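Local coordinates for protein CofB (Escherichia coli, PDB 5AX6) that is the homotrimeric minor pilin of the CFA/III type IVb pilus of enterotoxigenic E. coli and probably takes part in assembly of that pilus, at residues G372-E377 / Q445-G450; A352-S357 / W453-T458; P389-P392 / K396-P399; G417-D422 / Y470-P475. All coordinates share one frame; numbering follows the deposited sequence. Where two conformers were deposited one is given.

How the contacts relate
All four contacts are structural packing in the C-terminal part of the trimeric pilin. Contacts 1, 2 and 4 are anchored on three successive strands of one antiparallel sheet: 438-448, 452-463 and 468-473. Contact 2 is the hub, its centre about 11 Å from that of contact 1 and 12 Å from that of contact 4. N447 O and Y454 N join it to contact 1 by a probable backbone bond, while N474 OD1 and A457 N join it to contact 4. Contact 3 stands apart, about 39 Å from contact 4 between centres, although the indole of W453 reaches P399. All four reach the second subunit, contact 4 through L473.

Contact 1 of 4, residues G372-E377 / Q445-G450; sequences GNVTSE and QVNQSG
The side-chain oxygen of N447 has two neighbours of different character: the amide of Q445 binds it, and the methyls of V374 pack against it. Q445 NE2 donates to N447 OD1 over 2.9 Å in a nearly straight bond (166° at the hydrogen). The donor lies in the carbonyl plane of N447, on a lone pair, and the acceptor lies almost in the amide plane of Q445. Q445 turns CG to the side opposite its N (chi1 -171°) and continues extended, which lays its amide beside that of N447, two residues further along strand 438-448.

V374 arrives crosswise from the 372-377 loop. Its CG2 stands 3.6 Å from N447 OD1; its CG1 bridges both amides, 3.7 Å from Q445 NE2. The isopropyl group thus shields one flank of the bond. Both amides use their remaining ends on the second subunit: Q445 OE1 takes the backbone N of its R430, and N447 ND2 donates to the carbonyl of its A427. V374 also packs on that R430.

Across the turn, S376 N bonds to N373 O over 3.1 Å, with V374 and T375 at the two central positions. The pairing is therefore a type I beta turn presenting its first central side chain to alternate residues of a beta strand, at a subunit interface of the trimer.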
# COMPACT_ATOMS: atom_id res chain seq x y z
N GLY A 372 -25.24 -17.09 48.38
CA GLY A 372 -24.06 -17.32 47.57
C GLY A 372 -22.93 -16.33 47.81
O GLY A 372 -23.15 -15.12 47.92
N ASN A 373 -21.72 -16.85 47.95
CA ASN A 373 -20.52 -16.03 48.02
C ASN A 373 -19.66 -16.39 46.81
O ASN A 373 -18.72 -17.17 46.92
CB ASN A 373 -19.76 -16.25 49.33
CG ASN A 373 -18.50 -15.39 49.43
OD1 ASN A 373 -18.30 -14.46 48.64
ND2 ASN A 373 -17.65 -15.70 50.39
N VAL A 374 -20.01 -15.83 45.66
CA VAL A 374 -19.45 -16.32 44.40
C VAL A 374 -17.96 -16.04 44.26
O VAL A 374 -17.28 -16.72 43.50
CB VAL A 374 -20.19 -15.73 43.18
CG1 VAL A 374 -21.68 -16.07 43.25
CG2 VAL A 374 -19.97 -14.21 43.08
N THR A 375 -17.44 -15.04 44.98
CA THR A 375 -16.03 -14.69 44.85
C THR A 375 -15.13 -15.70 45.55
O THR A 375 -13.91 -15.70 45.35
CB THR A 375 -15.70 -13.29 45.42
OG1 THR A 375 -16.00 -13.26 46.82
CG2 THR A 375 -16.49 -12.21 44.70
N SER A 376 -15.73 -16.57 46.36
CA SER A 376 -14.96 -17.41 47.26
C SER A 376 -15.41 -18.86 47.33
O SER A 376 -14.76 -19.68 47.99
CB SER A 376 -15.00 -16.82 48.68
OG SER A 376 -13.84 -16.07 48.95
N GLU A 377 -16.52 -19.18 46.68
CA GLU A 377 -17.07 -20.53 46.76
C GLU A 377 -16.15 -21.59 46.17
O GLU A 377 -15.56 -21.40 45.11
CB GLU A 377 -18.42 -20.60 46.05
CG GLU A 377 -19.61 -20.21 46.93
CD GLU A 377 -20.88 -20.03 46.13
OE1 GLU A 377 -20.79 -19.87 44.90
OE2 GLU A 377 -21.98 -20.05 46.74
N GLN A 445 -24.68 -18.80 37.11
CA GLN A 445 -24.52 -17.37 37.31
C GLN A 445 -23.12 -16.94 36.92
O GLN A 445 -22.15 -17.66 37.17
CB GLN A 445 -24.80 -17.00 38.77
CG GLN A 445 -24.88 -15.50 39.07
CD GLN A 445 -25.46 -15.26 40.46
OE1 GLN A 445 -26.62 -15.55 40.72
NE2 GLN A 445 -24.63 -14.74 41.36
N VAL A 446 -23.03 -15.76 36.31
CA VAL A 446 -21.75 -15.17 35.96
C VAL A 446 -21.68 -13.80 36.60
O VAL A 446 -22.58 -12.98 36.41
CB VAL A 446 -21.58 -15.05 34.43
CG1 VAL A 446 -20.35 -14.20 34.09
CG2 VAL A 446 -21.49 -16.46 33.80
N ASN A 447 -20.60 -13.57 37.32
CA ASN A 447 -20.33 -12.29 37.96
C ASN A 447 -18.91 -11.83 37.64
O ASN A 447 -18.10 -12.62 37.18
CB ASN A 447 -20.51 -12.40 39.48
CG ASN A 447 -21.90 -12.88 39.85
OD1 ASN A 447 -22.10 -14.05 40.21
ND2 ASN A 447 -22.87 -11.98 39.74
N GLN A 448 -18.63 -10.56 37.90
CA GLN A 448 -17.32 -10.00 37.60
C GLN A 448 -16.91 -8.95 38.63
O GLN A 448 -17.74 -8.20 39.14
CB GLN A 448 -17.33 -9.36 36.20
CG GLN A 448 -18.17 -8.10 36.12
CD GLN A 448 -18.52 -7.67 34.70
OE1 GLN A 448 -19.69 -7.60 34.33
NE2 GLN A 448 -17.50 -7.35 33.93
N SER A 449 -15.61 -8.92 38.93
CA SER A 449 -15.00 -7.76 39.57
C SER A 449 -14.31 -6.97 38.47
O SER A 449 -14.49 -7.27 37.29
CB SER A 449 -13.98 -8.18 40.63
OG SER A 449 -12.93 -8.92 40.05
N GLY A 450 -13.51 -5.99 38.84
CA GLY A 450 -12.72 -5.27 37.86
C GLY A 450 -11.74 -6.19 37.16
O GLY A 450 -11.39 -5.96 36.00

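Contact 2 of 4, residues A352-S357 / W453-T458; sequences AAFSNS and WYITAT
Apolar packing of F354 against I455 and A457 carries this contact. The phenyl ring projects from just beyond strand 341-353 and reaches across to strand 452-463. CB of A457 sits over one face, offset toward the rim, and makes a CH-pi contact: it lies 4.0 Å from the F354 ring centroid and 27° off the ring normal. A457 CB is over the far end of the ring, 3.7 Å from both F354 CZ and F354 CE2. I455 approaches at about a right angle to the phenylalanine. Its branch methyl CG2 meets F354 CZ at 3.8 Å; a chi1 of -56° sets CG2 anti to the backbone N, where it faces the ring, and the CG1 arm leads away.

A second kind of approach is between ring edge and backbone. I455 O lies near the ring plane, 3.3 Å from F354 CE1, where the rim of the aromatic group, probably slightly positive, meets a carbonyl oxygen. T456 contributes through its CA, 3.7 Å from F354 CE1, its CB pointing away from the phenylalanine.

Around the pair, I381 touches both F354 and I455, and L401 covers I455. F354 keeps backbone bonding with L478, while N474 OD1, just past strand 468-473, accepts from A457 N. Two antiparallel sheets face each other here, in a sandwich-like arrangement with the phenyl between them. With side chains that are wholly hydrocarbon, the fit rests on shape and dispersion, probably helped by a weak electrostatic attraction between the ring edge and I455 O.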
# COMPACT_ATOMS: atom_id res chain seq x y z
N ALA A 352 -14.99 -26.14 30.32
CA ALA A 352 -14.62 -26.32 31.72
C ALA A 352 -15.75 -26.93 32.51
O ALA A 352 -16.92 -26.66 32.25
CB ALA A 352 -14.20 -24.99 32.34
N ALA A 353 -15.39 -27.79 33.46
CA ALA A 353 -16.34 -28.28 34.42
C ALA A 353 -16.13 -27.53 35.74
O ALA A 353 -15.04 -27.00 36.00
CB ALA A 353 -16.19 -29.78 34.61
N PHE A 354 -17.17 -27.44 36.55
CA PHE A 354 -17.00 -26.99 37.92
C PHE A 354 -16.24 -28.10 38.67
O PHE A 354 -16.08 -29.21 38.13
CB PHE A 354 -18.35 -26.66 38.55
CG PHE A 354 -19.10 -25.58 37.82
CD1 PHE A 354 -18.85 -24.24 38.08
CD2 PHE A 354 -20.04 -25.90 36.85
CE1 PHE A 354 -19.53 -23.24 37.40
CE2 PHE A 354 -20.72 -24.90 36.16
CZ PHE A 354 -20.47 -23.57 36.44
N SER A 355 -15.73 -27.82 39.86
CA SER A 355 -14.75 -28.74 40.41
C SER A 355 -15.02 -29.28 41.82
O SER A 355 -14.11 -29.84 42.43
CB SER A 355 -13.36 -28.09 40.38
OG SER A 355 -13.31 -26.88 41.11
N ASN A 356 -16.24 -29.15 42.33
CA ASN A 356 -16.57 -29.82 43.60
C ASN A 356 -16.81 -31.30 43.37
O ASN A 356 -17.55 -31.69 42.47
CB ASN A 356 -17.80 -29.18 44.26
CG ASN A 356 -17.46 -27.87 44.95
OD1 ASN A 356 -16.30 -27.62 45.29
ND2 ASN A 356 -18.47 -27.03 45.16
N SER A 357 -16.17 -32.13 44.20
CA SER A 357 -16.13 -33.57 43.98
C SER A 357 -16.70 -34.41 45.14
O SER A 357 -17.36 -35.43 44.91
CB SER A 357 -14.68 -34.00 43.72
OG SER A 357 -14.62 -35.37 43.38
N TRP A 453 -13.55 -12.88 36.43
CA TRP A 453 -14.86 -13.47 36.17
C TRP A 453 -15.11 -14.59 37.16
O TRP A 453 -14.24 -15.42 37.37
CB TRP A 453 -14.97 -14.08 34.77
CG TRP A 453 -15.01 -13.14 33.60
CD1 TRP A 453 -14.02 -12.97 32.68
CD2 TRP A 453 -16.09 -12.30 33.19
NE1 TRP A 453 -14.40 -12.06 31.73
CE2 TRP A 453 -15.68 -11.63 32.02
CE3 TRP A 453 -17.37 -12.05 33.69
CZ2 TRP A 453 -16.49 -10.72 31.35
CZ3 TRP A 453 -18.18 -11.13 33.04
CH2 TRP A 453 -17.73 -10.48 31.87
N TYR A 454 -16.32 -14.64 37.72
CA TYR A 454 -16.70 -15.76 38.57
C TYR A 454 -17.88 -16.50 38.00
O TYR A 454 -18.93 -15.91 37.79
CB TYR A 454 -17.05 -15.28 39.98
CG TYR A 454 -15.96 -14.46 40.62
CD1 TYR A 454 -14.91 -15.08 41.30
CD2 TYR A 454 -15.98 -13.08 40.56
CE1 TYR A 454 -13.90 -14.32 41.89
CE2 TYR A 454 -14.98 -12.32 41.15
CZ TYR A 454 -13.95 -12.95 41.82
OH TYR A 454 -12.97 -12.19 42.41
N ILE A 455 -17.72 -17.79 37.76
CA ILE A 455 -18.81 -18.59 37.23
C ILE A 455 -19.15 -19.65 38.26
O ILE A 455 -18.29 -20.42 38.69
CB ILE A 455 -18.47 -19.27 35.89
CG1 ILE A 455 -18.04 -18.23 34.84
CG2 ILE A 455 -19.69 -20.00 35.35
CD1 ILE A 455 -16.54 -18.10 34.64
N THR A 456 -20.42 -19.66 38.68
CA THR A 456 -20.87 -20.61 39.69
C THR A 456 -22.19 -21.20 39.28
O THR A 456 -22.84 -20.69 38.36
CB THR A 456 -21.03 -19.95 41.06
OG1 THR A 456 -21.97 -18.87 40.94
CG2 THR A 456 -19.69 -19.42 41.55
N ALA A 457 -22.61 -22.26 39.96
CA ALA A 457 -23.81 -22.97 39.58
C ALA A 457 -24.41 -23.73 40.75
O ALA A 457 -23.68 -24.30 41.57
CB ALA A 457 -23.51 -23.94 38.43
N THR A 458 -25.74 -23.76 40.81
CA THR A 458 -26.41 -24.73 41.68
C THR A 458 -27.17 -25.71 40.80
O THR A 458 -27.64 -25.35 39.72
CB THR A 458 -27.37 -24.06 42.68
OG1 THR A 458 -28.36 -23.32 41.97
CG2 THR A 458 -26.61 -23.13 43.60

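Contact 3 of 4, residues P389-P392 / K396-P399; sequences PVSP and KLHP
L397 packs against P389 and S391 where the chain doubles back into strand 398-409, a short loop of the C-terminal beta domain at which all three subunits come together. On the other arm, S391 and P392 pair in an antiparallel ladder with a strand of the third subunit, which extends the beta structure into that neighbouring chain.

From CB the leucine runs to CG, which stands beside the backbone N (chi1 -68°); L397 CG lies 3.9 Å from S391 CB. The next torsion is extended, and it carries CD1 into the angle between P389 and S391. There L397 CD1 meets the backbone oxygen P389 O at 3.5 Å and S391 CB at 3.8 Å. The P389 ring comes across the leucine at about a right angle, P389 CD 4.0 Å from L397 CD1. L329 and L343 of the neighbouring strands add further apolar cover to L397.

The polar end of the serine belongs mainly to the loop, bonding to the carbonyl of N395. A long water link to S391 OG (3.3 Å) is doubtful, because the serine has two conformers; firmer is the bond that the same water accepts from L397 N, at 2.8 Å.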
# COMPACT_ATOMS: atom_id res chain seq x y z
N PRO A 389 -9.78 -4.59 22.92
CA PRO A 389 -8.91 -3.89 21.97
C PRO A 389 -9.32 -2.44 21.76
O PRO A 389 -10.34 -2.00 22.30
CB PRO A 389 -9.06 -4.71 20.68
CG PRO A 389 -10.44 -5.29 20.77
CD PRO A 389 -10.68 -5.55 22.25
N VAL A 390 -8.54 -1.71 20.97
CA VAL A 390 -8.84 -0.33 20.65
C VAL A 390 -10.16 -0.24 19.89
O VAL A 390 -10.47 -1.08 19.06
CB VAL A 390 -7.72 0.32 19.80
CG1 VAL A 390 -8.13 1.71 19.33
CG2 VAL A 390 -6.41 0.37 20.58
N SER A 391 -10.96 0.78 20.20
CA SER A 391 -12.20 0.99 19.48
C SER A 391 -12.28 2.44 19.02
O SER A 391 -11.63 3.31 19.59
CB SER A 391 -13.41 0.64 20.35
OG SER A 391 -13.47 1.47 21.50
N PRO A 392 -13.06 2.69 17.96
CA PRO A 392 -13.14 4.04 17.41
C PRO A 392 -13.92 5.00 18.29
O PRO A 392 -14.71 4.56 19.13
CB PRO A 392 -13.86 3.84 16.07
CG PRO A 392 -14.59 2.55 16.21
CD PRO A 392 -13.81 1.70 17.17
N LYS A 396 -17.26 2.61 23.69
CA LYS A 396 -16.66 1.85 24.78
C LYS A 396 -16.96 0.36 24.68
O LYS A 396 -18.12 -0.04 24.67
CB LYS A 396 -17.15 2.39 26.13
CG LYS A 396 -16.58 1.69 27.34
CD LYS A 396 -15.06 1.80 27.36
CE LYS A 396 -14.46 1.11 28.58
NZ LYS A 396 -12.98 1.02 28.49
N LEU A 397 -15.91 -0.46 24.62
CA LEU A 397 -16.07 -1.92 24.63
C LEU A 397 -16.10 -2.47 26.04
O LEU A 397 -15.31 -2.05 26.89
CB LEU A 397 -14.95 -2.59 23.86
CG LEU A 397 -14.94 -2.35 22.35
CD1 LEU A 397 -13.64 -2.86 21.76
CD2 LEU A 397 -16.14 -3.04 21.70
N HIS A 398 -16.98 -3.43 26.28
CA HIS A 398 -17.05 -4.14 27.55
C HIS A 398 -16.62 -5.59 27.38
O HIS A 398 -17.02 -6.24 26.42
CB HIS A 398 -18.46 -4.12 28.11
CG HIS A 398 -19.10 -2.77 28.10
ND1 HIS A 398 -18.74 -1.77 28.97
CD2 HIS A 398 -20.09 -2.27 27.32
CE1 HIS A 398 -19.48 -0.70 28.73
NE2 HIS A 398 -20.30 -0.97 27.74
N PRO A 399 -15.84 -6.11 28.34
CA PRO A 399 -15.60 -7.56 28.36
C PRO A 399 -16.90 -8.32 28.60
O PRO A 399 -17.73 -7.87 29.39
CB PRO A 399 -14.62 -7.76 29.53
CG PRO A 399 -14.74 -6.52 30.35
CD PRO A 399 -15.14 -5.41 29.42
O HOH W 1 -13.26 0.58 24.67

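Contact 4 of 4, residues G417-D422 / Y470-P475; sequences GKYQAD and YVYLNP
Y419 and Y472 reach toward each other from opposite directions, and their rings meet obliquely, with planes at 79° and centroids 5.5 Å apart. The phenol end of Y472 comes to the rim of the other ring: Y472 OH lies near the plane of the Y419 ring, 3.5 Å from Y419 CE1. In return, Y419 OH approaches Y472 CE1 at 3.7 Å. Both residues aim CB at the opposing segment, and matching first torsions (chi1 -63° for Y419, -61° for Y472) carry each ring on toward its partner.

Instead of bonding directly, the hydroxyls share a water. This water stands 2.6 Å from Y419 OH and donates to Y472 OH at 2.7 Å, lying in the plane of the Y472 ring. It also sits over the centre of the Y470 ring, 3.2 Å above its plane, so a third tyrosine forms one wall of its site.

The strand carrying Y470 and Y472 is the second arm of a beta hairpin, antiparallel to strand 452-463; Y472 has backbone bonding with M459, and Y470 with V461. The long loop between strands 398-409 and 438-448 folds over this arm and delivers Y419, which also touches A359 and L362 of helix 359-362.

Y472 OH has a further partner in D411 O of the same loop, to which it must be the donor. The Y472 ring additionally makes an edge-to-face pair with F477, and Y419 O accepts a bond from K476 NZ.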
# COMPACT_ATOMS: atom_id res chain seq x y z
N GLY A 417 -20.55 -43.58 49.19
CA GLY A 417 -20.87 -42.19 49.46
C GLY A 417 -20.08 -41.22 48.59
O GLY A 417 -19.84 -40.08 48.98
N LYS A 418 -19.69 -41.68 47.40
CA LYS A 418 -18.91 -40.87 46.48
C LYS A 418 -19.71 -40.51 45.23
O LYS A 418 -20.65 -41.21 44.87
CB LYS A 418 -17.63 -41.61 46.09
CG LYS A 418 -16.70 -41.89 47.27
CD LYS A 418 -15.45 -42.62 46.81
CE LYS A 418 -14.38 -42.61 47.90
NZ LYS A 418 -13.11 -43.25 47.42
N TYR A 419 -19.31 -39.43 44.56
CA TYR A 419 -19.93 -39.04 43.30
C TYR A 419 -18.97 -39.40 42.17
O TYR A 419 -17.85 -38.88 42.10
CB TYR A 419 -20.27 -37.54 43.30
CG TYR A 419 -21.29 -37.16 44.36
CD1 TYR A 419 -22.65 -37.14 44.06
CD2 TYR A 419 -20.90 -36.85 45.65
CE1 TYR A 419 -23.59 -36.80 45.02
CE2 TYR A 419 -21.83 -36.52 46.62
CZ TYR A 419 -23.17 -36.50 46.30
OH TYR A 419 -24.09 -36.17 47.27
N GLN A 420 -19.40 -40.30 41.29
CA GLN A 420 -18.51 -40.84 40.26
C GLN A 420 -18.54 -40.04 38.95
O GLN A 420 -17.55 -40.01 38.22
CB GLN A 420 -18.85 -42.31 39.99
CG GLN A 420 -18.61 -43.24 41.17
CD GLN A 420 -17.21 -43.10 41.77
OE1 GLN A 420 -16.24 -42.79 41.07
NE2 GLN A 420 -17.10 -43.33 43.07
N ALA A 421 -19.66 -39.39 38.64
CA ALA A 421 -19.75 -38.62 37.40
C ALA A 421 -18.76 -37.46 37.41
O ALA A 421 -18.60 -36.78 38.42
CB ALA A 421 -21.18 -38.12 37.19
N ASP A 422 -18.08 -37.25 36.29
CA ASP A 422 -17.00 -36.28 36.23
C ASP A 422 -16.84 -35.79 34.79
O ASP A 422 -16.51 -36.57 33.89
CB ASP A 422 -15.69 -36.91 36.75
CG ASP A 422 -14.57 -35.90 36.92
OD1 ASP A 422 -14.56 -34.85 36.24
OD2 ASP A 422 -13.66 -36.17 37.74
N TYR A 470 -31.77 -32.82 46.86
CA TYR A 470 -30.45 -32.24 47.02
C TYR A 470 -30.30 -30.96 46.21
O TYR A 470 -30.89 -30.82 45.15
CB TYR A 470 -29.38 -33.23 46.58
CG TYR A 470 -29.19 -34.39 47.52
CD1 TYR A 470 -28.44 -34.24 48.69
CD2 TYR A 470 -29.74 -35.64 47.24
CE1 TYR A 470 -28.26 -35.30 49.56
CE2 TYR A 470 -29.55 -36.71 48.11
CZ TYR A 470 -28.82 -36.53 49.26
OH TYR A 470 -28.64 -37.59 50.12
N VAL A 471 -29.50 -30.04 46.74
CA VAL A 471 -29.02 -28.91 45.95
C VAL A 471 -27.51 -28.98 45.95
O VAL A 471 -26.89 -29.03 47.02
CB VAL A 471 -29.49 -27.57 46.52
CG1 VAL A 471 -28.86 -26.42 45.73
CG2 VAL A 471 -31.02 -27.48 46.49
N TYR A 472 -26.91 -29.02 44.76
CA TYR A 472 -25.46 -29.13 44.65
C TYR A 472 -24.84 -27.79 44.25
O TYR A 472 -25.44 -27.03 43.47
CB TYR A 472 -25.08 -30.19 43.60
CG TYR A 472 -25.54 -31.61 43.87
CD1 TYR A 472 -25.42 -32.20 45.13
CD2 TYR A 472 -26.09 -32.37 42.84
CE1 TYR A 472 -25.85 -33.51 45.35
CE2 TYR A 472 -26.51 -33.66 43.04
CZ TYR A 472 -26.39 -34.23 44.29
OH TYR A 472 -26.81 -35.53 44.47
N LEU A 473 -23.65 -27.51 44.78
CA LEU A 473 -22.88 -26.32 44.44
C LEU A 473 -21.69 -26.65 43.54
O LEU A 473 -20.88 -27.50 43.88
CB LEU A 473 -22.38 -25.63 45.70
CG LEU A 473 -21.45 -24.44 45.48
CD1 LEU A 473 -22.22 -23.27 44.86
CD2 LEU A 473 -20.77 -24.01 46.79
N ASN A 474 -21.57 -25.95 42.41
CA ASN A 474 -20.41 -26.08 41.52
C ASN A 474 -19.90 -27.51 41.32
O ASN A 474 -18.74 -27.79 41.62
CB ASN A 474 -19.26 -25.22 42.04
CG ASN A 474 -19.64 -23.76 42.19
OD1 ASN A 474 -20.48 -23.25 41.44
ND2 ASN A 474 -19.03 -23.08 43.15
N PRO A 475 -20.75 -28.40 40.82
CA PRO A 475 -20.44 -29.83 40.73
C PRO A 475 -19.58 -30.24 39.51
O PRO A 475 -19.74 -29.68 38.42
CB PRO A 475 -21.82 -30.48 40.64
CG PRO A 475 -22.70 -29.45 40.07
CD PRO A 475 -22.13 -28.09 40.38
O HOH W 2 -26.57 -36.93 46.79